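Local atomic coordinates of leukocyte-associated immunoglobulin-like receptor 1 (Mus musculus, PDB entry 4ESK), a protein that acts as an inhibitory receptor that constitutively restrains natural killer cells, B cells and T cells by recruiting the phosphatases PTPN6 and PTPN11. Residues 16-21 against 95-100; 34-39 against 80-85; 42-47 against 63-68. One frame throughout, in Å; residues are numbered along the deposited sequence. Where two conformers were deposited one is given.

Contact 1 of 3, residues 16-21 against 95-100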
loop_
_atom_site.group_PDB
_atom_site.type_symbol
_atom_site.label_atom_id
_atom_site.label_comp_id
_atom_site.label_asym_id
_atom_site.label_seq_id
_atom_site.Cartn_x
_atom_site.Cartn_y
_atom_site.Cartn_z
ATOM N N SER A 16 -6.014 -10.908 3.800
ATOM C CA SER A 16 -5.303 -10.297 2.681
ATOM C C SER A 16 -6.223 -9.812 1.553
ATOM O O SER A 16 -5.739 -9.227 0.583
ATOM C CB SER A 16 -4.284 -11.286 2.111
ATOM O OG SER A 16 -3.262 -11.574 3.055
ATOM N N SER A 17 -7.537 -10.062 1.668
ATOM C CA SER A 17 -8.503 -9.646 0.653
ATOM C C SER A 17 -9.603 -8.797 1.296
ATOM O O SER A 17 -10.344 -9.289 2.143
ATOM C CB SER A 17 -9.117 -10.866 -0.039
ATOM O OG SER A 17 -8.114 -11.674 -0.632
ATOM N N LEU A 18 -9.686 -7.543 0.884
ATOM C CA LEU A 18 -10.592 -6.573 1.468
ATOM C C LEU A 18 -11.707 -6.170 0.520
ATOM O O LEU A 18 -11.484 -6.012 -0.672
ATOM C CB LEU A 18 -9.816 -5.311 1.861
ATOM C CG LEU A 18 -8.626 -5.459 2.803
ATOM C CD1 LEU A 18 -7.962 -4.093 2.993
ATOM C CD2 LEU A 18 -9.056 -6.022 4.152
ATOM N N MET A 19 -12.895 -5.980 1.089
ATOM C CA MET A 19 -14.050 -5.431 0.402
ATOM C C MET A 19 -14.143 -3.944 0.733
ATOM O O MET A 19 -14.032 -3.545 1.897
ATOM C CB MET A 19 -15.297 -6.136 0.924
ATOM C CG MET A 19 -16.628 -5.687 0.356
ATOM S SD MET A 19 -17.944 -6.735 1.026
ATOM C CE MET A 19 -18.737 -5.596 2.168
ATOM N N ILE A 20 -14.388 -3.139 -0.295
ATOM C CA ILE A 20 -14.346 -1.694 -0.213
ATOM C C ILE A 20 -15.589 -1.204 -0.955
ATOM O O ILE A 20 -15.817 -1.636 -2.067
ATOM C CB ILE A 20 -13.083 -1.156 -0.946
ATOM C CG1 ILE A 20 -11.797 -1.787 -0.374
ATOM C CG2 ILE A 20 -13.017 0.363 -0.888
ATOM C CD1 ILE A 20 -11.494 -1.393 1.058
ATOM N N SER A 21 -16.381 -0.327 -0.350
ATOM C CA SER A 21 -17.559 0.227 -1.029
ATOM C C SER A 21 -17.160 1.304 -2.045
ATOM O O SER A 21 -16.339 2.153 -1.754
ATOM C CB SER A 21 -18.517 0.847 -0.005
ATOM O OG SER A 21 -18.806 -0.067 1.036
ATOM N N LEU A 95 -1.788 -7.337 -1.056
ATOM C CA LEU A 95 -3.159 -7.283 -0.591
ATOM C C LEU A 95 -4.090 -7.098 -1.779
ATOM O O LEU A 95 -3.767 -6.405 -2.740
ATOM C CB LEU A 95 -3.382 -6.148 0.392
ATOM C CG LEU A 95 -2.583 -6.234 1.710
ATOM C CD1 LEU A 95 -2.828 -4.979 2.545
ATOM C CD2 LEU A 95 -3.016 -7.467 2.484
ATOM N N GLU A 96 -5.279 -7.667 -1.662
ATOM C CA GLU A 96 -6.288 -7.580 -2.715
ATOM C C GLU A 96 -7.414 -6.672 -2.273
ATOM O O GLU A 96 -7.911 -6.801 -1.143
ATOM C CB GLU A 96 -6.834 -8.967 -3.014
ATOM C CG GLU A 96 -7.935 -8.964 -4.054
ATOM C CD GLU A 96 -8.460 -10.340 -4.383
ATOM O OE1 GLU A 96 -8.365 -11.284 -3.552
ATOM O OE2 GLU A 96 -9.001 -10.467 -5.502
ATOM N N LEU A 97 -7.808 -5.739 -3.145
ATOM C CA LEU A 97 -9.012 -4.948 -2.919
ATOM C C LEU A 97 -10.073 -5.304 -3.933
ATOM O O LEU A 97 -9.764 -5.463 -5.109
ATOM C CB LEU A 97 -8.755 -3.469 -3.046
ATOM C CG LEU A 97 -7.679 -2.893 -2.151
ATOM C CD1 LEU A 97 -7.654 -1.405 -2.396
ATOM C CD2 LEU A 97 -7.990 -3.210 -0.686
ATOM N N LYS A 98 -11.314 -5.397 -3.467
ATOM C CA LYS A 98 -12.448 -5.574 -4.357
ATOM C C LYS A 98 -13.468 -4.489 -4.031
ATOM O O LYS A 98 -13.961 -4.384 -2.896
ATOM C CB LYS A 98 -13.026 -6.994 -4.244
ATOM C CG LYS A 98 -14.324 -7.210 -5.041
ATOM C CD LYS A 98 -14.173 -6.803 -6.506
ATOM C CE LYS A 98 -15.459 -7.002 -7.321
ATOM N NZ LYS A 98 -15.157 -7.087 -8.782
ATOM N N VAL A 99 -13.738 -3.639 -5.023
ATOM C CA VAL A 99 -14.637 -2.509 -4.860
ATOM C C VAL A 99 -16.023 -2.978 -5.290
ATOM O O VAL A 99 -16.168 -3.569 -6.358
ATOM C CB VAL A 99 -14.190 -1.274 -5.683
ATOM C CG1 VAL A 99 -15.197 -0.126 -5.536
ATOM C CG2 VAL A 99 -12.812 -0.819 -5.221
ATOM N N ILE A 100 -17.023 -2.750 -4.440
ATOM C CA ILE A 100 -18.383 -3.245 -4.727
ATOM C C ILE A 100 -19.418 -2.119 -4.855
ATOM O O ILE A 100 -19.373 -1.118 -4.121
ATOM C CB ILE A 100 -18.830 -4.327 -3.707
ATOM C CG1 ILE A 100 -18.901 -3.780 -2.278
ATOM C CG2 ILE A 100 -17.896 -5.531 -3.761
ATOM C CD1 ILE A 100 -20.315 -3.578 -1.766
#
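Ser17 OG lies anti to its carbonyl carbon (chi1 -58°) and Glu96 CG anti to its backbone N (chi1 177°), with the rest of the Glu96 chain extended; from paired positions on one face of the sheet the two side chains converge. Ser17 OG then donates a hydrogen bond of 3.0 Å to Glu96 OE1, arriving on the anti side of that oxygen and slightly out of the carboxylate plane. Ser17 was modelled in two conformers, so this bond may hold only part of the time. An alanine in place of Glu96 would remove the carboxylate and probably leave the Ser17 hydroxyl without this acceptor and free to turn. Beneath the side chains the backbones run parallel, paired in order from Ser17 with Glu96 to Ser21 with Ile100. The ladder starts at Glu96 N to Ser16 O (2.8 Å), continues through Leu18 N to Glu96 O, Lys98 N to Leu18 O and Ile20 N to Lys98 O, and ends at Ile100 N to Ile20 O (2.9 Å). In the immunoglobulin fold of this extracellular domain the parallel pair is strand A' beside strand G; 17-21 is the outermost strand within this chain, next to G, which pairs on with F. Leu18, Ile20, Leu97 and Val99 share one face. Leu18 and Leu97 run alongside one another in the same sense, with Leu97 CD2 3.8 Å from Leu18 CB; the same methyl reaches Ile20 CG1 at 4.1 Å. Beyond them Val70 touches Ile20 and Ile74 touches Val99. On the face that carries Ser17 and Glu96, Met19 CG rests 4.0 Å from Ile100 CG1. Val99 CA approaches Ile20 O at 3.2 Å, a CA-H...O contact within the ladder.

Contact 2 of 3, residues 34-39 against 80-85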
loop_
_atom_site.group_PDB
_atom_site.type_symbol
_atom_site.label_atom_id
_atom_site.label_comp_id
_atom_site.label_asym_id
_atom_site.label_seq_id
_atom_site.Cartn_x
_atom_site.Cartn_y
_atom_site.Cartn_z
ATOM N N ASP A 34 13.336 -0.533 10.091
ATOM C CA ASP A 34 14.757 -0.882 10.145
ATOM C C ASP A 34 15.531 -0.265 8.987
ATOM O O ASP A 34 16.603 0.280 9.219
ATOM C CB ASP A 34 15.007 -2.417 10.184
ATOM C CG ASP A 34 14.266 -3.122 11.321
ATOM O OD1 ASP A 34 14.414 -2.658 12.475
ATOM O OD2 ASP A 34 13.547 -4.142 11.069
ATOM N N LYS A 35 15.000 -0.332 7.762
ATOM C CA LYS A 35 15.792 -0.003 6.554
ATOM C C LYS A 35 15.304 1.209 5.772
ATOM O O LYS A 35 15.794 1.479 4.680
ATOM C CB LYS A 35 15.814 -1.195 5.589
ATOM C CG LYS A 35 16.143 -2.527 6.221
ATOM C CD LYS A 35 17.589 -2.614 6.646
ATOM C CE LYS A 35 17.995 -4.056 6.946
ATOM N NZ LYS A 35 17.562 -5.050 5.913
ATOM N N HIS A 36 14.359 1.961 6.319
ATOM C CA HIS A 36 13.675 3.007 5.542
ATOM C C HIS A 36 14.621 4.045 4.988
ATOM O O HIS A 36 14.460 4.487 3.847
ATOM C CB HIS A 36 12.607 3.655 6.415
ATOM C CG HIS A 36 11.650 4.550 5.667
ATOM N ND1 HIS A 36 11.838 5.869 5.548
ATOM C CD2 HIS A 36 10.429 4.271 5.055
ATOM C CE1 HIS A 36 10.800 6.407 4.860
ATOM N NE2 HIS A 36 9.948 5.428 4.565
ATOM N N ASP A 37 15.644 4.416 5.766
ATOM C CA ASP A 37 16.599 5.451 5.341
ATOM C C ASP A 37 17.416 5.074 4.101
ATOM O O ASP A 37 17.986 5.955 3.450
ATOM C CB ASP A 37 17.586 5.794 6.477
ATOM C CG ASP A 37 17.007 6.737 7.504
ATOM O OD1 ASP A 37 17.353 6.620 8.700
ATOM O OD2 ASP A 37 16.217 7.621 7.125
ATOM N N LEU A 38 17.484 3.790 3.775
ATOM C CA LEU A 38 18.310 3.326 2.645
ATOM C C LEU A 38 17.673 3.589 1.275
ATOM O O LEU A 38 18.378 3.631 0.250
ATOM C CB LEU A 38 18.619 1.841 2.757
ATOM C CG LEU A 38 19.285 1.329 4.034
ATOM C CD1 LEU A 38 19.662 -0.128 3.863
ATOM C CD2 LEU A 38 20.488 2.189 4.405
ATOM N N TYR A 39 16.348 3.742 1.253
ATOM C CA TYR A 39 15.586 3.842 -0.001
ATOM C C TYR A 39 15.021 5.249 -0.103
ATOM O O TYR A 39 14.561 5.797 0.905
ATOM C CB TYR A 39 14.490 2.765 -0.039
ATOM C CG TYR A 39 15.073 1.375 0.108
ATOM C CD1 TYR A 39 15.626 0.724 -0.970
ATOM C CD2 TYR A 39 15.155 0.754 1.351
ATOM C CE1 TYR A 39 16.198 -0.534 -0.848
ATOM C CE2 TYR A 39 15.738 -0.496 1.491
ATOM C CZ TYR A 39 16.260 -1.141 0.383
ATOM O OH TYR A 39 16.854 -2.389 0.474
ATOM N N CYS A 80 3.668 -2.648 -1.804
ATOM C CA CYS A 80 4.568 -1.496 -1.695
ATOM C C CYS A 80 5.986 -1.932 -2.097
ATOM O O CYS A 80 6.442 -2.980 -1.676
ATOM C CB CYS A 80 4.601 -0.976 -0.254
ATOM S SG CYS A 80 3.008 -0.348 0.369
ATOM N N ILE A 81 6.680 -1.119 -2.892
ATOM C CA ILE A 81 8.086 -1.381 -3.275
ATOM C C ILE A 81 8.924 -0.156 -2.927
ATOM O O ILE A 81 8.607 0.974 -3.339
ATOM C CB ILE A 81 8.276 -1.700 -4.780
ATOM C CG1 ILE A 81 7.364 -2.875 -5.183
ATOM C CG2 ILE A 81 9.762 -1.967 -5.050
ATOM C CD1 ILE A 81 7.222 -3.149 -6.662
ATOM N N TYR A 82 9.976 -0.377 -2.146
ATOM C CA TYR A 82 10.918 0.665 -1.781
ATOM C C TYR A 82 12.136 0.473 -2.662
ATOM O O TYR A 82 12.567 -0.663 -2.866
ATOM C CB TYR A 82 11.311 0.547 -0.304
ATOM C CG TYR A 82 10.279 1.119 0.620
ATOM C CD1 TYR A 82 9.218 0.340 1.061
ATOM C CD2 TYR A 82 10.337 2.452 1.031
ATOM C CE1 TYR A 82 8.271 0.853 1.902
ATOM C CE2 TYR A 82 9.363 2.978 1.841
ATOM C CZ TYR A 82 8.333 2.163 2.284
ATOM O OH TYR A 82 7.395 2.692 3.103
ATOM N N SER A 83 12.682 1.564 -3.190
ATOM C CA SER A 83 13.834 1.458 -4.090
ATOM C C SER A 83 14.847 2.585 -3.938
ATOM O O SER A 83 14.566 3.643 -3.379
ATOM C CB SER A 83 13.370 1.355 -5.551
ATOM O OG SER A 83 12.699 2.522 -5.944
ATOM N N LYS A 84 16.042 2.316 -4.462
ATOM C CA LYS A 84 17.114 3.295 -4.586
ATOM C C LYS A 84 17.782 2.999 -5.941
ATOM O O LYS A 84 18.246 1.879 -6.182
ATOM C CB LYS A 84 18.126 3.113 -3.450
ATOM C CG LYS A 84 19.348 4.023 -3.508
ATOM C CD LYS A 84 19.027 5.430 -3.024
ATOM C CE LYS A 84 20.239 6.361 -3.081
ATOM N NZ LYS A 84 21.479 5.737 -2.538
ATOM N N GLY A 85 17.783 3.990 -6.821
ATOM C CA GLY A 85 18.299 3.812 -8.174
ATOM C C GLY A 85 17.539 2.728 -8.913
ATOM O O GLY A 85 16.327 2.558 -8.719
#
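Tyr39 lies across Tyr82 with the two side chains at about a right angle: Tyr39 CG is 3.9 Å from Tyr82 CB, and Tyr39 CB approaches the edge of the Tyr82 ring. The edge of the Tyr39 ring faces the strand backbone, meeting Ser83 C and Lys84 N near its own plane, while Tyr39 CB comes within 3.5 Å of Ser83 O. His36 touches the far end of Tyr82, its CD2 3.6 Å from Tyr82 CE2. These rings are inclined at 67°, neither stacked nor edge-to-face, and CG of His36, anti to the backbone N (chi1 -168°), starts the imidazole on its way to the phenol. Leu38 O sits against the aliphatic part of Lys84, 3.7 Å from Lys84 CB. No hydrogen bond joins the two segments directly. Instead, Asp63 OD1 bonds both His36 NE2 and Tyr82 OH, fixing the polar ends of the two rings on one shared carboxylate oxygen. Tyr32 meets the Tyr39 ring nearly parallel and the Tyr82 ring at a steeper tilt. A short 3-10 turn at 36-38, with Leu38 N bonded to Lys35 O, presents His36 and Tyr39 to the strand. The whole is a loop joining strands B and C laid over the end of strand F, at the position that holds the first hypervariable loop in an antibody variable domain.

Contact 3 of 3, residues 42-47 against 63-68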
loop_
_atom_site.group_PDB
_atom_site.type_symbol
_atom_site.label_atom_id
_atom_site.label_comp_id
_atom_site.label_asym_id
_atom_site.label_seq_id
_atom_site.Cartn_x
_atom_site.Cartn_y
_atom_site.Cartn_z
ATOM N N VAL A 42 9.371 5.345 -2.990
ATOM C CA VAL A 42 8.407 4.319 -2.629
ATOM C C VAL A 42 7.290 4.339 -3.666
ATOM O O VAL A 42 6.788 5.406 -4.059
ATOM C CB VAL A 42 7.862 4.501 -1.198
ATOM C CG1 VAL A 42 7.256 5.880 -0.986
ATOM C CG2 VAL A 42 6.854 3.398 -0.882
ATOM N N ARG A 43 6.913 3.156 -4.108
ATOM C CA ARG A 43 5.846 3.031 -5.077
ATOM C C ARG A 43 4.801 2.013 -4.647
ATOM O O ARG A 43 5.090 0.999 -3.974
ATOM C CB ARG A 43 6.380 2.729 -6.456
ATOM C CG ARG A 43 6.903 1.339 -6.718
ATOM C CD ARG A 43 7.361 1.290 -8.172
ATOM N NE ARG A 43 7.912 0.004 -8.586
ATOM C CZ ARG A 43 9.194 -0.360 -8.487
ATOM N NH1 ARG A 43 10.113 0.432 -7.945
ATOM N NH2 ARG A 43 9.560 -1.543 -8.938
ATOM N N LEU A 44 3.574 2.351 -4.987
ATOM C CA LEU A 44 2.469 1.443 -4.843
ATOM C C LEU A 44 2.307 0.782 -6.188
ATOM O O LEU A 44 2.056 1.470 -7.194
ATOM C CB LEU A 44 1.237 2.230 -4.430
ATOM C CG LEU A 44 -0.020 1.505 -4.005
ATOM C CD1 LEU A 44 0.284 0.462 -2.923
ATOM C CD2 LEU A 44 -0.968 2.582 -3.505
ATOM N N GLU A 45 2.491 -0.528 -6.212
ATOM C CA GLU A 45 2.317 -1.341 -7.410
ATOM C C GLU A 45 0.902 -1.911 -7.388
ATOM O O GLU A 45 0.458 -2.408 -6.352
ATOM C CB GLU A 45 3.332 -2.484 -7.455
ATOM C CG GLU A 45 3.314 -3.278 -8.771
ATOM C CD GLU A 45 4.247 -4.481 -8.785
ATOM O OE1 GLU A 45 5.340 -4.373 -9.364
ATOM O OE2 GLU A 45 3.894 -5.547 -8.212
ATOM N N LYS A 46 0.208 -1.826 -8.520
ATOM C CA LYS A 46 -1.114 -2.454 -8.677
ATOM C C LYS A 46 -1.080 -3.353 -9.889
ATOM O O LYS A 46 -0.756 -2.882 -10.980
ATOM C CB LYS A 46 -2.193 -1.392 -8.857
ATOM C CG LYS A 46 -3.620 -1.913 -9.118
ATOM C CD LYS A 46 -4.571 -0.747 -9.309
ATOM C CE LYS A 46 -6.010 -1.187 -9.521
ATOM N NZ LYS A 46 -6.182 -2.068 -10.714
ATOM N N ASP A 47 -1.409 -4.632 -9.704
ATOM C CA ASP A 47 -1.516 -5.610 -10.799
ATOM C C ASP A 47 -0.255 -5.630 -11.680
ATOM O O ASP A 47 -0.342 -5.602 -12.904
ATOM C CB ASP A 47 -2.765 -5.323 -11.646
ATOM C CG ASP A 47 -4.052 -5.400 -10.843
ATOM O OD1 ASP A 47 -4.102 -6.194 -9.885
ATOM O OD2 ASP A 47 -5.017 -4.667 -11.178
ATOM N N ASP A 63 4.863 5.629 4.703
ATOM C CA ASP A 63 4.608 6.452 3.515
ATOM C C ASP A 63 3.187 6.140 3.057
ATOM O O ASP A 63 2.877 4.991 2.740
ATOM C CB ASP A 63 5.600 6.062 2.436
ATOM C CG ASP A 63 7.024 6.339 2.837
ATOM O OD1 ASP A 63 7.685 5.407 3.345
ATOM O OD2 ASP A 63 7.478 7.494 2.691
ATOM N N GLU A 64 2.326 7.152 3.048
ATOM C CA GLU A 64 0.911 6.932 2.818
ATOM C C GLU A 64 0.476 7.389 1.446
ATOM O O GLU A 64 0.968 8.400 0.940
ATOM C CB GLU A 64 0.089 7.710 3.818
ATOM C CG GLU A 64 0.239 7.253 5.240
ATOM C CD GLU A 64 -0.830 7.833 6.134
ATOM O OE1 GLU A 64 -1.831 8.376 5.615
ATOM O OE2 GLU A 64 -0.649 7.759 7.360
ATOM N N PHE A 65 -0.470 6.658 0.877
ATOM C CA PHE A 65 -1.091 7.008 -0.395
ATOM C C PHE A 65 -2.599 7.040 -0.158
ATOM O O PHE A 65 -3.174 6.024 0.203
ATOM C CB PHE A 65 -0.767 5.953 -1.443
ATOM C CG PHE A 65 0.693 5.852 -1.800
ATOM C CD1 PHE A 65 1.188 6.541 -2.875
ATOM C CD2 PHE A 65 1.554 5.032 -1.087
ATOM C CE1 PHE A 65 2.528 6.457 -3.223
ATOM C CE2 PHE A 65 2.900 4.943 -1.422
ATOM C CZ PHE A 65 3.384 5.645 -2.504
ATOM N N GLU A 66 -3.230 8.201 -0.316
ATOM C CA GLU A 66 -4.677 8.285 -0.189
ATOM C C GLU A 66 -5.296 8.094 -1.561
ATOM O O GLU A 66 -4.906 8.766 -2.520
ATOM C CB GLU A 66 -5.140 9.611 0.401
ATOM C CG GLU A 66 -6.593 9.546 0.861
ATOM C CD GLU A 66 -7.181 10.893 1.205
ATOM O OE1 GLU A 66 -6.460 11.906 1.107
ATOM O OE2 GLU A 66 -8.367 10.941 1.586
ATOM N N ILE A 67 -6.243 7.162 -1.634
ATOM C CA ILE A 67 -6.933 6.794 -2.848
ATOM C C ILE A 67 -8.440 6.914 -2.620
ATOM O O ILE A 67 -9.047 6.065 -1.993
ATOM C CB ILE A 67 -6.627 5.352 -3.284
ATOM C CG1 ILE A 67 -5.119 5.101 -3.350
ATOM C CG2 ILE A 67 -7.252 5.050 -4.633
ATOM C CD1 ILE A 67 -4.805 3.645 -3.623
ATOM N N GLY A 68 -9.047 7.984 -3.128
ATOM C CA GLY A 68 -10.478 8.179 -2.907
ATOM C C GLY A 68 -10.998 9.397 -3.643
ATOM O O GLY A 68 -10.251 10.352 -3.847
#
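Leu44 and Phe65 run past one another in opposite senses in the hydrophobic interior of the immunoglobulin sandwich, where strand C (42-46) of one sheet faces strand E (63-67) of the other. The short strand axes pass 8.8 Å apart at 44°, a spacing bridged by side chains, with no hydrogen bond between the segments. Leu44 CB sits over the middle of the Phe65 ring, 4.3 Å from its centroid and 5° off the ring normal, a CH-pi contact. From there CG of Leu44, anti to the backbone N, leads on to the branch whose CD2 touches both Phe65 CB and Ile67 CD1, each at 4.0 Å. Leu44 and Ile67 thus meet tip to tip, whereas Leu44 meets Phe65 through ring face and CB together. Val28 also packs on Leu44, Met52 lies against Phe65, and so does Cys30, disulfide-bonded to Cys80 across the two sheets; strands B and C' thereby complete the surroundings of these side chains. Lys54 adds a cation-pi interaction with the Phe65 ring. Two residues earlier on each strand Val42 crosses Asp63 obliquely. Val42 CG1 holds the crowded position between backbone N and carbonyl carbon (chi1 55°), and this methyl packs 3.8 Å from Asp63 CB. The Asp63 carboxylate is buried; OD2 accepts the backbone N of Glu57, while OD1 is engaged by His36 and Tyr82. Its hydrogen bonds would probably stabilise a negative charge there. Val42 also touches the Phe65 ring with side chain and backbone: Val42 CG1 stands 4.2 Å from Phe65 CZ, and Val42 O lies at the ring edge, near its plane, 3.7 Å from Phe65 CZ.

From the N terminus the chain enters contact 1 at 16-21, then passes through strand 26-31 to the loop at 34-39 that opens contact 2 and to strand 41-46, which opens contact 3. Contact 3 closes first, when 63-68 returns on the opposite sheet; contact 2 follows at 80-85, and contact 1 comes last at 95-100. The three loops therefore nest one within another and none cross. Contact 1 fastens the first strand to the last, contact 2 ties the B-C loop to strand F, and contact 3 joins the two sheets. Contacts 2 and 3 touch around Asp63, whereas contacts 1 and 2 have centres about 26 Å apart, on opposite sides of the chain's centre.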